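Local coordinates for hypothetical protein (Bacteroides fragilis, PDB 4JJA) that probably acts as an exported peptidoglycan exo-beta-N-acetylmuramidase of the NamZ family, although its activity remains to be established, at residues A[17-22]-A[196-201]; A[53-58]-A[100-105]; A[118-123]-A[177-182]; A[144-149]-A[229-234]; A[172-177]-A[356-361]. All coordinates share one frame; numbering follows the deposited sequence.

Interaction 1. Residues A[17-22]-A[196-201]; sequences FPILKN and DVTVIP
Ile19, on the last turn of helix 13-20, reaches the strand 197-200 through a single methyl. CG1 lies opposite the carbonyl carbon (chi1 -60°) and the chain then runs straight out (chi2 172°), which carries CD1 across a backbone gap of 9.8 Å between the CA atoms of Ile19 and Thr198. There Ile19 CD1 meets Ile200 CD1 at 4.2 Å, while Thr198 CG2 stands slightly farther from Ile19 CD1, at 4.4 Å. The Ile200 end is the closer and better buried, its cover supplied by Leu138 and Leu140 against Ile200 and by Ile104 against Ile19. Toward Thr198 the contact is loose, both residues being partly exposed, and only 70 Å² is buried in all. A glycerol, probably from the crystallisation liquor, is bonded to Val199 N and Val197 O of the strand. Helix 13-20 covers a face of the sheet over strand 104-107, and only its Ile19 methyl extends to edge strand 197-200, an arrangement typical of a parallel, Rossmann-like alpha/beta sheet.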
# COMPACT_ATOMS: atom_id res chain seq x y z
N PHE A 17 -20.17 -3.51 -16.80
CA PHE A 17 -20.20 -3.23 -18.24
C PHE A 17 -21.29 -2.23 -18.61
O PHE A 17 -21.04 -1.29 -19.35
CB PHE A 17 -20.26 -4.51 -19.06
CG PHE A 17 -18.93 -5.17 -19.35
CD1 PHE A 17 -17.79 -4.89 -18.62
CD2 PHE A 17 -18.86 -6.16 -20.29
CE1 PHE A 17 -16.62 -5.52 -18.89
CE2 PHE A 17 -17.67 -6.78 -20.58
CZ PHE A 17 -16.56 -6.46 -19.89
N PRO A 18 -22.48 -2.31 -18.01
CA PRO A 18 -23.50 -1.28 -18.36
C PRO A 18 -23.15 0.12 -17.92
O PRO A 18 -23.61 1.09 -18.54
CB PRO A 18 -24.75 -1.80 -17.67
CG PRO A 18 -24.55 -3.31 -17.73
CD PRO A 18 -23.07 -3.47 -17.36
N ILE A 19 -22.39 0.26 -16.84
CA ILE A 19 -21.95 1.58 -16.39
C ILE A 19 -21.04 2.21 -17.44
O ILE A 19 -21.08 3.42 -17.64
CB ILE A 19 -21.17 1.49 -15.01
CG1 ILE A 19 -22.07 0.92 -13.93
CG2 ILE A 19 -20.72 2.83 -14.55
CD1 ILE A 19 -21.38 0.62 -12.62
N LEU A 20 -20.23 1.40 -18.11
CA LEU A 20 -19.22 1.89 -19.00
C LEU A 20 -19.74 2.10 -20.42
O LEU A 20 -19.11 2.79 -21.21
CB LEU A 20 -18.08 0.88 -19.07
CG LEU A 20 -17.37 0.64 -17.72
CD1 LEU A 20 -16.26 -0.42 -17.96
CD2 LEU A 20 -16.83 1.92 -17.10
N LYS A 21 -20.87 1.51 -20.75
CA LYS A 21 -21.41 1.62 -22.11
C LYS A 21 -21.53 3.08 -22.53
O LYS A 21 -22.08 3.92 -21.84
CB LYS A 21 -22.78 0.96 -22.22
CG LYS A 21 -23.12 0.52 -23.64
CD LYS A 21 -22.66 -0.93 -23.87
N ASN A 22 -20.99 3.32 -23.70
CA ASN A 22 -21.02 4.62 -24.39
C ASN A 22 -20.22 5.70 -23.73
O ASN A 22 -20.31 6.86 -24.11
CB ASN A 22 -22.47 5.10 -24.62
CG ASN A 22 -23.22 4.19 -25.54
OD1 ASN A 22 -22.66 3.63 -26.50
ND2 ASN A 22 -24.51 4.02 -25.25
N ASP A 196 -17.84 11.79 -7.12
CA ASP A 196 -18.81 10.76 -7.43
C ASP A 196 -18.06 9.42 -7.57
O ASP A 196 -17.31 9.25 -8.51
CB ASP A 196 -19.53 11.13 -8.74
CG ASP A 196 -20.71 10.26 -9.05
OD1 ASP A 196 -20.75 9.12 -8.61
OD2 ASP A 196 -21.59 10.70 -9.87
N VAL A 197 -18.31 8.51 -6.65
CA VAL A 197 -17.64 7.20 -6.57
C VAL A 197 -18.65 6.07 -6.50
O VAL A 197 -19.56 6.10 -5.69
CB VAL A 197 -16.72 7.10 -5.30
CG1 VAL A 197 -16.16 5.67 -5.18
CG2 VAL A 197 -15.58 8.08 -5.38
N THR A 198 -18.46 5.09 -7.36
CA THR A 198 -19.18 3.83 -7.29
C THR A 198 -18.15 2.73 -7.10
O THR A 198 -17.13 2.73 -7.78
CB THR A 198 -19.94 3.57 -8.59
OG1 THR A 198 -20.85 4.64 -8.81
CG2 THR A 198 -20.62 2.18 -8.62
N VAL A 199 -18.38 1.87 -6.12
CA VAL A 199 -17.53 0.71 -5.88
C VAL A 199 -18.27 -0.56 -6.29
O VAL A 199 -19.41 -0.76 -5.89
CB VAL A 199 -17.06 0.61 -4.41
CG1 VAL A 199 -16.09 -0.54 -4.27
CG2 VAL A 199 -16.50 1.95 -3.91
N ILE A 200 -17.60 -1.41 -7.07
CA ILE A 200 -18.05 -2.79 -7.31
C ILE A 200 -17.30 -3.64 -6.28
O ILE A 200 -16.10 -3.87 -6.40
CB ILE A 200 -17.73 -3.29 -8.73
CG1 ILE A 200 -18.25 -2.31 -9.78
CG2 ILE A 200 -18.27 -4.72 -8.91
CD1 ILE A 200 -19.78 -2.03 -9.73
N PRO A 201 -17.97 -4.07 -5.21
CA PRO A 201 -17.28 -4.79 -4.14
C PRO A 201 -16.90 -6.20 -4.54
O PRO A 201 -17.54 -6.81 -5.40
CB PRO A 201 -18.32 -4.82 -2.99
CG PRO A 201 -19.26 -3.73 -3.26
CD PRO A 201 -19.31 -3.64 -4.76

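Interaction 2. Residues A[53-58]-A[100-105]; sequences AIFSPE and KKFDIL
Phe55 meets two hydrophobic side chains of 100-105. Its CE2 approaches Phe102 CE1 at 3.9 Å, and Phe102 CE1 lies at the edge of the Phe55 ring, close to its plane. Leu105 CD1 comes obliquely to Phe55 CD2, also at 3.9 Å, the leucine side chain crossing that of Phe55 at about a right angle. Leu105 has CG opposite its own backbone N (chi1 175°), an arrangement that brings a methyl to the ring although the first bond of the side chain does not aim at it. Phe102 instead holds CG between its N and carbonyl carbon (chi1 66°), which swings the ring so that CE1 reaches Phe55; Ile104 N lies at the edge of the Phe102 ring, in plane.

In the next shell, strand 24-28 runs between the two contributing strands: Phe55 makes backbone hydrogen bonds with Ile27 and Ser29, and the contact passes over this strand, with Phe102 and Leu105 resting on the small Ala26. Pro94 adjoins Phe55, and Leu126 and Cys130 of helix 119-132 adjoin Leu105. Farther out, Asp103 forms a salt bridge with Arg24. Past the strand end, Ser56 OG accepts from Glu58 N (2.9 Å, 146°) in an ST turn. Side chains meeting across an intervening central strand, beneath a covering helix, belong to the hydrophobic layer of a Rossmann-like parallel sheet.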
# COMPACT_ATOMS: atom_id res chain seq x y z
N ALA A 53 -7.42 6.54 -22.12
CA ALA A 53 -6.22 6.86 -21.39
C ALA A 53 -6.01 5.92 -20.22
O ALA A 53 -6.94 5.41 -19.67
CB ALA A 53 -6.28 8.29 -20.85
N ILE A 54 -4.76 5.68 -19.91
CA ILE A 54 -4.40 5.01 -18.69
C ILE A 54 -3.43 5.82 -17.82
O ILE A 54 -2.44 6.37 -18.32
CB ILE A 54 -3.93 3.64 -18.99
CG1 ILE A 54 -2.71 3.57 -19.87
CG2 ILE A 54 -5.05 2.88 -19.73
CD1 ILE A 54 -2.67 2.25 -20.67
N PHE A 55 -3.75 5.93 -16.54
CA PHE A 55 -2.91 6.57 -15.55
C PHE A 55 -2.21 5.48 -14.76
O PHE A 55 -2.86 4.54 -14.31
CB PHE A 55 -3.79 7.37 -14.60
CG PHE A 55 -4.45 8.58 -15.22
CD1 PHE A 55 -3.75 9.76 -15.36
CD2 PHE A 55 -5.80 8.56 -15.58
CE1 PHE A 55 -4.34 10.87 -15.93
CE2 PHE A 55 -6.40 9.68 -16.14
CZ PHE A 55 -5.68 10.82 -16.32
N SER A 56 -0.91 5.59 -14.60
CA SER A 56 -0.18 4.58 -13.84
C SER A 56 0.63 5.24 -12.74
O SER A 56 1.16 6.32 -12.95
CB SER A 56 0.72 3.77 -14.75
OG SER A 56 1.49 2.86 -13.96
N PRO A 57 0.73 4.60 -11.57
CA PRO A 57 1.71 5.09 -10.59
C PRO A 57 3.18 4.67 -10.95
O PRO A 57 4.10 5.11 -10.27
CB PRO A 57 1.24 4.43 -9.30
CG PRO A 57 0.69 3.11 -9.72
CD PRO A 57 0.09 3.34 -11.12
N GLU A 58 3.39 3.77 -11.92
CA GLU A 58 4.72 3.46 -12.48
C GLU A 58 4.82 4.05 -13.88
O GLU A 58 4.33 5.18 -14.08
CB GLU A 58 5.00 1.95 -12.42
CG GLU A 58 5.40 1.49 -11.01
CD GLU A 58 4.23 1.08 -10.13
OE1 GLU A 58 3.31 0.34 -10.61
OE2 GLU A 58 4.26 1.52 -8.95
N LYS A 100 -10.42 16.40 -19.67
CA LYS A 100 -11.47 16.59 -20.67
C LYS A 100 -11.70 15.42 -21.61
O LYS A 100 -12.74 15.37 -22.27
CB LYS A 100 -11.23 17.87 -21.46
CG LYS A 100 -11.42 19.08 -20.61
CD LYS A 100 -11.11 20.34 -21.34
CE LYS A 100 -11.66 21.55 -20.64
NZ LYS A 100 -11.48 22.72 -21.48
N LYS A 101 -10.76 14.50 -21.65
CA LYS A 101 -10.78 13.42 -22.62
C LYS A 101 -11.70 12.27 -22.22
O LYS A 101 -12.02 11.44 -23.07
CB LYS A 101 -9.38 12.89 -22.86
CG LYS A 101 -8.44 13.94 -23.43
CD LYS A 101 -7.04 13.38 -23.68
CE LYS A 101 -6.06 14.50 -24.10
NZ LYS A 101 -6.34 15.00 -25.46
N PHE A 102 -12.07 12.18 -20.95
CA PHE A 102 -12.85 11.03 -20.48
C PHE A 102 -14.04 11.42 -19.64
O PHE A 102 -14.10 12.51 -19.08
CB PHE A 102 -11.97 10.03 -19.70
CG PHE A 102 -11.39 10.54 -18.40
CD1 PHE A 102 -10.18 11.19 -18.39
CD2 PHE A 102 -12.06 10.36 -17.19
CE1 PHE A 102 -9.60 11.65 -17.19
CE2 PHE A 102 -11.50 10.79 -15.99
CZ PHE A 102 -10.27 11.45 -15.99
N ASP A 103 -14.99 10.49 -19.53
CA ASP A 103 -16.20 10.64 -18.74
C ASP A 103 -16.10 9.92 -17.39
O ASP A 103 -16.66 10.35 -16.40
CB ASP A 103 -17.40 10.01 -19.51
CG ASP A 103 -17.68 10.69 -20.83
OD1 ASP A 103 -17.87 11.92 -20.81
OD2 ASP A 103 -17.67 10.01 -21.91
N ILE A 104 -15.39 8.80 -17.35
CA ILE A 104 -15.35 7.94 -16.18
C ILE A 104 -13.93 7.42 -16.03
O ILE A 104 -13.29 7.08 -16.99
CB ILE A 104 -16.39 6.81 -16.26
CG1 ILE A 104 -16.47 6.03 -14.94
CG2 ILE A 104 -16.14 5.93 -17.43
CD1 ILE A 104 -17.84 5.32 -14.77
N LEU A 105 -13.43 7.44 -14.79
CA LEU A 105 -12.14 6.87 -14.45
C LEU A 105 -12.38 5.59 -13.66
O LEU A 105 -13.11 5.60 -12.65
CB LEU A 105 -11.38 7.82 -13.58
CG LEU A 105 -10.06 7.30 -13.02
CD1 LEU A 105 -9.05 7.04 -14.10
CD2 LEU A 105 -9.50 8.35 -12.02

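Interaction 3. Residues A[118-123]-A[177-182]; sequences TYYISM and GELALM
Leu179 lays its CD2 methyl against the root of Tyr120, 3.7 Å from Tyr120 CB and 3.9 Å from Tyr120 CG, so that it overlaps the CB end of the side chain and not the phenol tip. The far end of the tyrosine is fixed separately, its OH being hydrogen-bonded to Arg115 O and Gly165 N; Ile121 CG1 lies 3.5 Å above one face of the Tyr120 ring, toward its rim. A turn further along, selenomethionine Met123 forms the second point of contact. It extends from the backbone and bends only at the last torsion (chi3 73°), bringing CE to 4.0 Å from Ala180 CB and 3.9 Å from Ala180 N. The small alanine lets this methyl come up to the backbone itself, consistent with CA atoms of Met123 and Ala180 only 8.1 Å apart. All four residues are buried, and the side-chain contacts are apolar. Helices 119-132 and 176-185 thus pack side by side, as the helices of successive beta-alpha-beta crossovers do in a Rossmann-like fold.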
# COMPACT_ATOMS: atom_id res chain seq x y z
N THR A 118 1.91 3.81 -1.37
CA THR A 118 1.38 5.12 -1.83
C THR A 118 0.33 5.18 -2.89
O THR A 118 -0.06 6.27 -3.29
CB THR A 118 2.53 6.05 -2.34
OG1 THR A 118 3.15 5.52 -3.52
CG2 THR A 118 3.56 6.25 -1.25
N TYR A 119 -0.16 4.05 -3.34
CA TYR A 119 -1.19 4.08 -4.40
C TYR A 119 -2.44 4.86 -3.97
O TYR A 119 -3.03 5.54 -4.78
CB TYR A 119 -1.64 2.70 -4.85
CG TYR A 119 -0.60 1.85 -5.50
CD1 TYR A 119 0.56 2.40 -6.04
CD2 TYR A 119 -0.80 0.48 -5.59
CE1 TYR A 119 1.52 1.56 -6.66
CE2 TYR A 119 0.13 -0.33 -6.20
CZ TYR A 119 1.29 0.23 -6.71
OH TYR A 119 2.25 -0.58 -7.34
N TYR A 120 -2.83 4.80 -2.69
CA TYR A 120 -4.01 5.53 -2.28
C TYR A 120 -3.79 7.05 -2.40
O TYR A 120 -4.77 7.81 -2.52
CB TYR A 120 -4.50 5.15 -0.86
CG TYR A 120 -3.63 5.69 0.26
CD1 TYR A 120 -3.85 6.93 0.81
CD2 TYR A 120 -2.55 4.98 0.70
CE1 TYR A 120 -3.03 7.46 1.81
CE2 TYR A 120 -1.70 5.48 1.67
CZ TYR A 120 -1.93 6.73 2.23
OH TYR A 120 -1.10 7.27 3.19
N ILE A 121 -2.53 7.51 -2.30
CA ILE A 121 -2.27 8.96 -2.42
C ILE A 121 -2.50 9.37 -3.86
O ILE A 121 -3.15 10.37 -4.11
CB ILE A 121 -0.87 9.34 -1.93
CG1 ILE A 121 -0.72 8.97 -0.45
CG2 ILE A 121 -0.60 10.82 -2.20
CD1 ILE A 121 0.61 9.37 0.19
N SER A 122 -2.09 8.53 -4.80
CA SER A 122 -2.41 8.78 -6.21
C SER A 122 -3.94 8.78 -6.41
O SER A 122 -4.47 9.57 -7.16
CB SER A 122 -1.74 7.75 -7.12
OG SER A 122 -0.34 7.88 -7.10
N MSE A 123 -4.63 7.84 -5.77
CA MSE A 123 -6.06 7.75 -5.90
C MSE A 123 -6.73 9.01 -5.36
O MSE A 123 -7.63 9.52 -5.99
CB MSE A 123 -6.57 6.54 -5.12
CG MSE A 123 -8.09 6.34 -5.25
SE MSE A 123 -8.80 4.84 -4.35
CE MSE A 123 -8.63 5.52 -2.58
N GLY A 177 -11.63 0.75 -2.17
CA GLY A 177 -12.99 1.21 -2.27
C GLY A 177 -13.52 1.78 -0.97
O GLY A 177 -14.15 2.81 -0.93
N GLU A 178 -13.28 1.05 0.12
CA GLU A 178 -13.69 1.56 1.43
C GLU A 178 -13.02 2.86 1.76
O GLU A 178 -13.66 3.79 2.26
CB GLU A 178 -13.37 0.50 2.49
CG GLU A 178 -14.17 -0.83 2.36
CD GLU A 178 -13.76 -1.90 3.34
OE1 GLU A 178 -12.53 -2.04 3.59
OE2 GLU A 178 -14.66 -2.61 3.90
N LEU A 179 -11.71 2.93 1.53
CA LEU A 179 -10.96 4.12 1.81
C LEU A 179 -11.47 5.29 0.99
O LEU A 179 -11.56 6.41 1.50
CB LEU A 179 -9.46 3.88 1.58
CG LEU A 179 -8.53 4.97 1.99
CD1 LEU A 179 -8.70 5.35 3.48
CD2 LEU A 179 -7.08 4.54 1.74
N ALA A 180 -11.81 5.08 -0.28
CA ALA A 180 -12.34 6.15 -1.11
C ALA A 180 -13.60 6.71 -0.49
O ALA A 180 -13.81 7.95 -0.47
CB ALA A 180 -12.60 5.68 -2.51
N LEU A 181 -14.49 5.83 -0.04
CA LEU A 181 -15.72 6.27 0.59
C LEU A 181 -15.44 7.12 1.83
O LEU A 181 -16.13 8.13 2.09
CB LEU A 181 -16.63 5.08 0.90
CG LEU A 181 -17.13 4.26 -0.30
CD1 LEU A 181 -17.94 3.03 0.13
CD2 LEU A 181 -17.94 5.13 -1.29
N MSE A 182 -14.45 6.71 2.62
CA MSE A 182 -14.05 7.47 3.80
C MSE A 182 -13.46 8.81 3.45
O MSE A 182 -13.76 9.81 4.11
CB MSE A 182 -13.11 6.65 4.68
CG MSE A 182 -12.75 7.33 5.96
SE MSE A 182 -11.83 6.05 7.14
CE MSE A 182 -12.21 6.98 8.82

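Interaction 4. Residues A[144-149]-A[229-234]; sequences NPNGHY and LYPSIC
Tyr149 meets the ring of Pro231 with its hydroxyl, and the contact is defined by how the groups around that proline are turned. The tyrosine approaches end-on: its OH stands 3.5 Å from Pro231 CG and 3.8 Å from Pro231 CB, with the two side chains inclined to each other. Asn146 is a looser van der Waals neighbour, its ND2 passing 4.3 Å from Pro231 CG while the N-H groups of that amide serve Val112 O and Ile227 O. Asn146 OD1 lies in the plane of the Tyr149 ring, at its edge, so the two loop side chains also abut each other. Tyr149 has CG between its N and carbonyl carbon (chi1 70°), which sets CD1 over one face of the His148 ring, 3.4 Å above the plane and toward the rim.

The backbone beneath is a type I turn, Gly147 N bonding to Asn144 O, reinforced by an Asx turn in which Asn146 N donates to Asn144 OD1 at 2.8 Å from above the carbonyl plane (43° out of it). On the other side, Pro231 falls at a kink of its helix, with its ring presented to the loop. The contact therefore joins the loop that follows strand 136-140 to helix 224-233; His148 stacks edge-to-face on Trp298 of helix 294-300, and Asn144 ND2 reaches Met174 O just ahead of helix 176-185.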
# COMPACT_ATOMS: atom_id res chain seq x y z
N ASN A 144 -7.73 -6.23 0.47
CA ASN A 144 -6.55 -5.77 1.19
C ASN A 144 -5.94 -6.99 1.84
O ASN A 144 -6.59 -7.59 2.71
CB ASN A 144 -6.98 -4.72 2.22
CG ASN A 144 -5.83 -4.18 3.04
OD1 ASN A 144 -4.72 -4.73 3.01
ND2 ASN A 144 -6.12 -3.14 3.83
N PRO A 145 -4.71 -7.41 1.46
CA PRO A 145 -4.13 -8.60 2.06
C PRO A 145 -3.82 -8.43 3.54
O PRO A 145 -3.61 -9.40 4.25
CB PRO A 145 -2.87 -8.82 1.24
CG PRO A 145 -2.48 -7.43 0.79
CD PRO A 145 -3.79 -6.75 0.50
N ASN A 146 -3.77 -7.17 3.99
CA ASN A 146 -3.63 -6.79 5.40
C ASN A 146 -4.93 -6.15 5.93
O ASN A 146 -4.91 -5.32 6.83
CB ASN A 146 -2.40 -5.86 5.58
CG ASN A 146 -1.11 -6.63 5.52
OD1 ASN A 146 -0.92 -7.57 6.32
ND2 ASN A 146 -0.17 -6.18 4.69
N GLY A 147 -6.06 -6.60 5.39
CA GLY A 147 -7.36 -6.08 5.76
C GLY A 147 -7.94 -6.65 7.01
O GLY A 147 -9.04 -6.23 7.40
N HIS A 148 -7.24 -7.58 7.63
CA HIS A 148 -7.74 -8.33 8.76
C HIS A 148 -7.48 -7.65 10.09
O HIS A 148 -7.92 -8.17 11.13
CB HIS A 148 -7.13 -9.74 8.78
CG HIS A 148 -5.63 -9.76 8.74
ND1 HIS A 148 -4.94 -9.37 7.61
CD2 HIS A 148 -4.70 -10.08 9.67
CE1 HIS A 148 -3.64 -9.45 7.86
NE2 HIS A 148 -3.46 -9.90 9.10
N TYR A 149 -6.78 -6.52 10.10
CA TYR A 149 -6.53 -5.79 11.33
C TYR A 149 -6.31 -4.34 11.05
O TYR A 149 -6.17 -3.92 9.91
CB TYR A 149 -5.37 -6.39 12.13
CG TYR A 149 -3.97 -6.24 11.59
CD1 TYR A 149 -3.58 -6.77 10.37
CD2 TYR A 149 -3.00 -5.58 12.36
CE1 TYR A 149 -2.22 -6.66 9.95
CE2 TYR A 149 -1.70 -5.49 11.94
CZ TYR A 149 -1.31 -6.04 10.75
OH TYR A 149 0.02 -5.98 10.40
N LEU A 229 4.94 -9.22 6.79
CA LEU A 229 5.99 -8.60 7.59
C LEU A 229 6.20 -7.11 7.32
O LEU A 229 6.71 -6.39 8.16
CB LEU A 229 7.32 -9.37 7.40
CG LEU A 229 7.41 -10.69 8.15
CD1 LEU A 229 8.63 -11.48 7.66
CD2 LEU A 229 7.48 -10.45 9.65
N TYR A 230 5.77 -6.64 6.14
CA TYR A 230 5.96 -5.30 5.69
C TYR A 230 5.59 -4.23 6.74
O TYR A 230 6.39 -3.28 6.93
CB TYR A 230 5.27 -5.12 4.33
CG TYR A 230 5.40 -3.80 3.65
CD1 TYR A 230 6.60 -3.35 3.14
CD2 TYR A 230 4.28 -3.04 3.40
CE1 TYR A 230 6.70 -2.13 2.50
CE2 TYR A 230 4.37 -1.82 2.75
CZ TYR A 230 5.57 -1.35 2.33
OH TYR A 230 5.62 -0.12 1.70
N PRO A 231 4.44 -4.36 7.42
CA PRO A 231 4.14 -3.31 8.39
C PRO A 231 5.18 -3.11 9.48
O PRO A 231 5.37 -1.99 9.95
CB PRO A 231 2.81 -3.79 9.02
CG PRO A 231 2.23 -4.68 7.98
CD PRO A 231 3.36 -5.36 7.28
N SER A 232 5.81 -4.20 9.88
CA SER A 232 6.83 -4.18 10.94
C SER A 232 8.21 -3.85 10.36
O SER A 232 8.92 -2.99 10.86
CB SER A 232 6.89 -5.54 11.66
OG SER A 232 5.66 -5.86 12.28
N ILE A 233 8.56 -4.47 9.27
CA ILE A 233 9.91 -4.39 8.73
C ILE A 233 10.17 -3.12 7.93
O ILE A 233 11.28 -2.62 7.94
CB ILE A 233 10.24 -5.69 7.93
CG1 ILE A 233 10.24 -6.86 8.89
CG2 ILE A 233 11.59 -5.62 7.18
CD1 ILE A 233 11.34 -6.87 9.94
N CYS A 234 9.17 -2.55 7.29
CA CYS A 234 9.36 -1.32 6.52
C CYS A 234 9.74 -0.16 7.43
O CYS A 234 10.33 0.79 6.96
CB CYS A 234 8.11 -0.96 5.69
SG CYS A 234 8.44 0.20 4.35

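Interaction 5. Residues A[172-177]-A[356-361]; sequences HGMTLG and ERFKIQ
A Met-aromatic contact between selenomethionine Met174 and Phe358 fastens the loop leading into helix 176-185, in the Rossmann-like part of the chain, to helix 352-362 near the C terminus. The selenium lies 5.1 Å from the centroid of the Phe358 ring and 71° off its normal, an oblique approach. Its nearest ring atom is CZ, with Met174 SE to Phe358 CZ measuring 4.0 Å, and Phe358 CE2 is hardly farther from that selenium, at 4.1 Å. Phe358 sends its ring out with CG opposite the backbone N (chi1 -170°), aiming the far end of the ring at the loop. Met182 of helix 176-185 and Pro169 pack on the same phenylalanine, which is buried.

The loop is stiffened from within. Met174 N donates to His172 ND1 at 3.0 Å, nearly straight at 159° and close to the imidazole plane, which closes a tight bend through Gly173 with its positive phi. Beyond it, Thr175 N-caps the helix: its side chain caps a backbone N of the first turn while Glu178 OE1 accepts from Thr175 N, a capping box. Thr175 OG1 is also hydrogen-bonded to Asp141 OD2. The last contact is made by the loop backbone: His172 O sits at the edge of the Phe358 ring, near its plane, 3.8 Å from Phe358 CE2.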
# COMPACT_ATOMS: atom_id res chain seq x y z
N HIS A 172 -4.34 0.27 8.01
CA HIS A 172 -5.66 0.88 8.07
C HIS A 172 -6.81 -0.14 7.95
O HIS A 172 -7.95 0.17 8.31
CB HIS A 172 -5.78 2.01 7.04
CG HIS A 172 -5.42 1.59 5.66
ND1 HIS A 172 -6.23 0.76 4.91
CD2 HIS A 172 -4.37 1.94 4.88
CE1 HIS A 172 -5.67 0.62 3.71
NE2 HIS A 172 -4.51 1.29 3.69
N GLY A 173 -6.50 -1.33 7.42
CA GLY A 173 -7.43 -2.38 7.31
C GLY A 173 -8.50 -2.29 6.26
O GLY A 173 -9.44 -3.06 6.29
N MSE A 174 -8.39 -1.35 5.31
CA MSE A 174 -9.47 -1.05 4.40
C MSE A 174 -9.08 -1.36 2.96
O MSE A 174 -7.93 -1.30 2.58
CB MSE A 174 -9.84 0.43 4.46
CG MSE A 174 -10.24 0.84 5.87
SE MSE A 174 -10.62 2.72 6.15
CE MSE A 174 -12.31 2.70 5.43
N THR A 175 -10.06 -1.74 2.17
CA THR A 175 -9.84 -1.80 0.73
C THR A 175 -9.77 -0.39 0.13
O THR A 175 -10.20 0.57 0.77
CB THR A 175 -10.92 -2.60 0.00
OG1 THR A 175 -12.15 -1.86 -0.00
CG2 THR A 175 -11.05 -3.99 0.54
N LEU A 176 -9.27 -0.26 -1.09
CA LEU A 176 -9.22 1.06 -1.71
C LEU A 176 -10.63 1.60 -1.91
O LEU A 176 -10.83 2.81 -1.78
CB LEU A 176 -8.45 1.06 -3.00
CG LEU A 176 -6.95 0.80 -2.96
CD1 LEU A 176 -6.38 0.74 -4.41
CD2 LEU A 176 -6.26 1.86 -2.15
N GLY A 177 -11.63 0.75 -2.17
CA GLY A 177 -12.99 1.21 -2.27
C GLY A 177 -13.52 1.78 -0.97
O GLY A 177 -14.15 2.81 -0.93
N GLU A 356 -8.70 1.81 18.37
CA GLU A 356 -10.12 1.67 18.77
C GLU A 356 -10.96 2.73 18.10
O GLU A 356 -11.97 2.44 17.45
CB GLU A 356 -10.27 1.80 20.30
CG GLU A 356 -9.70 0.56 21.01
CD GLU A 356 -9.69 0.64 22.54
OE1 GLU A 356 -10.08 1.65 23.17
OE2 GLU A 356 -9.22 -0.35 23.12
N ARG A 357 -10.52 3.96 18.25
CA ARG A 357 -11.24 5.09 17.70
C ARG A 357 -11.32 5.06 16.19
O ARG A 357 -12.37 5.36 15.64
CB ARG A 357 -10.61 6.42 18.10
CG ARG A 357 -10.82 6.80 19.62
CD ARG A 357 -10.24 8.19 20.00
NE ARG A 357 -8.79 8.31 20.00
CZ ARG A 357 -7.99 8.14 21.06
NH1 ARG A 357 -8.51 7.85 22.25
NH2 ARG A 357 -6.67 8.27 20.92
N PHE A 358 -10.24 4.65 15.55
CA PHE A 358 -10.31 4.56 14.08
C PHE A 358 -11.28 3.48 13.61
O PHE A 358 -11.95 3.65 12.60
CB PHE A 358 -8.91 4.33 13.50
CG PHE A 358 -8.92 4.46 12.00
CD1 PHE A 358 -8.98 5.70 11.42
CD2 PHE A 358 -8.87 3.37 11.16
CE1 PHE A 358 -9.01 5.84 10.00
CE2 PHE A 358 -8.92 3.49 9.78
CZ PHE A 358 -8.96 4.74 9.23
N LYS A 359 -11.35 2.36 14.34
CA LYS A 359 -12.28 1.30 13.98
C LYS A 359 -13.71 1.79 14.03
O LYS A 359 -14.55 1.40 13.23
CB LYS A 359 -12.09 0.09 14.87
CG LYS A 359 -10.83 -0.68 14.54
CD LYS A 359 -10.73 -1.88 15.49
CE LYS A 359 -9.54 -2.77 15.32
NZ LYS A 359 -9.49 -3.92 16.33
N ILE A 360 -14.01 2.69 14.97
CA ILE A 360 -15.33 3.34 15.03
C ILE A 360 -15.52 4.31 13.88
O ILE A 360 -16.55 4.32 13.20
CB ILE A 360 -15.54 4.07 16.37
CG1 ILE A 360 -15.79 3.02 17.45
CG2 ILE A 360 -16.72 5.09 16.27
CD1 ILE A 360 -15.38 3.44 18.86
N GLN A 361 -14.52 5.12 13.65
CA GLN A 361 -14.60 6.17 12.63
C GLN A 361 -14.81 5.57 11.25
O GLN A 361 -15.50 6.15 10.42
CB GLN A 361 -13.33 7.06 12.64
CG GLN A 361 -13.40 8.34 11.85
CD GLN A 361 -12.09 9.05 11.67
OE1 GLN A 361 -11.03 8.63 12.14
NE2 GLN A 361 -12.16 10.20 11.01

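From the N terminus, interaction 1 closes the widest loop within the sheet domain, joining helix 13-20 to edge strand 197-200. Nested inside it, one after the other, are interaction 2, which links strands 50-56 and 104-107, and interaction 3, which pairs helices 119-132 and 176-185; the first two meet where Ile19 and Leu20 touch Ile104. Interactions 4 and 5 cross interactions 1 and 3, and each other, because both run from the chain around the start of helix 176-185 to helices farther along, 224-233 and, near the chain's end, 352-362. Interactions 3 and 5 share Gly177 and touch through Met182. The parallel sheet with its helices is thereby tied to the C-terminal part.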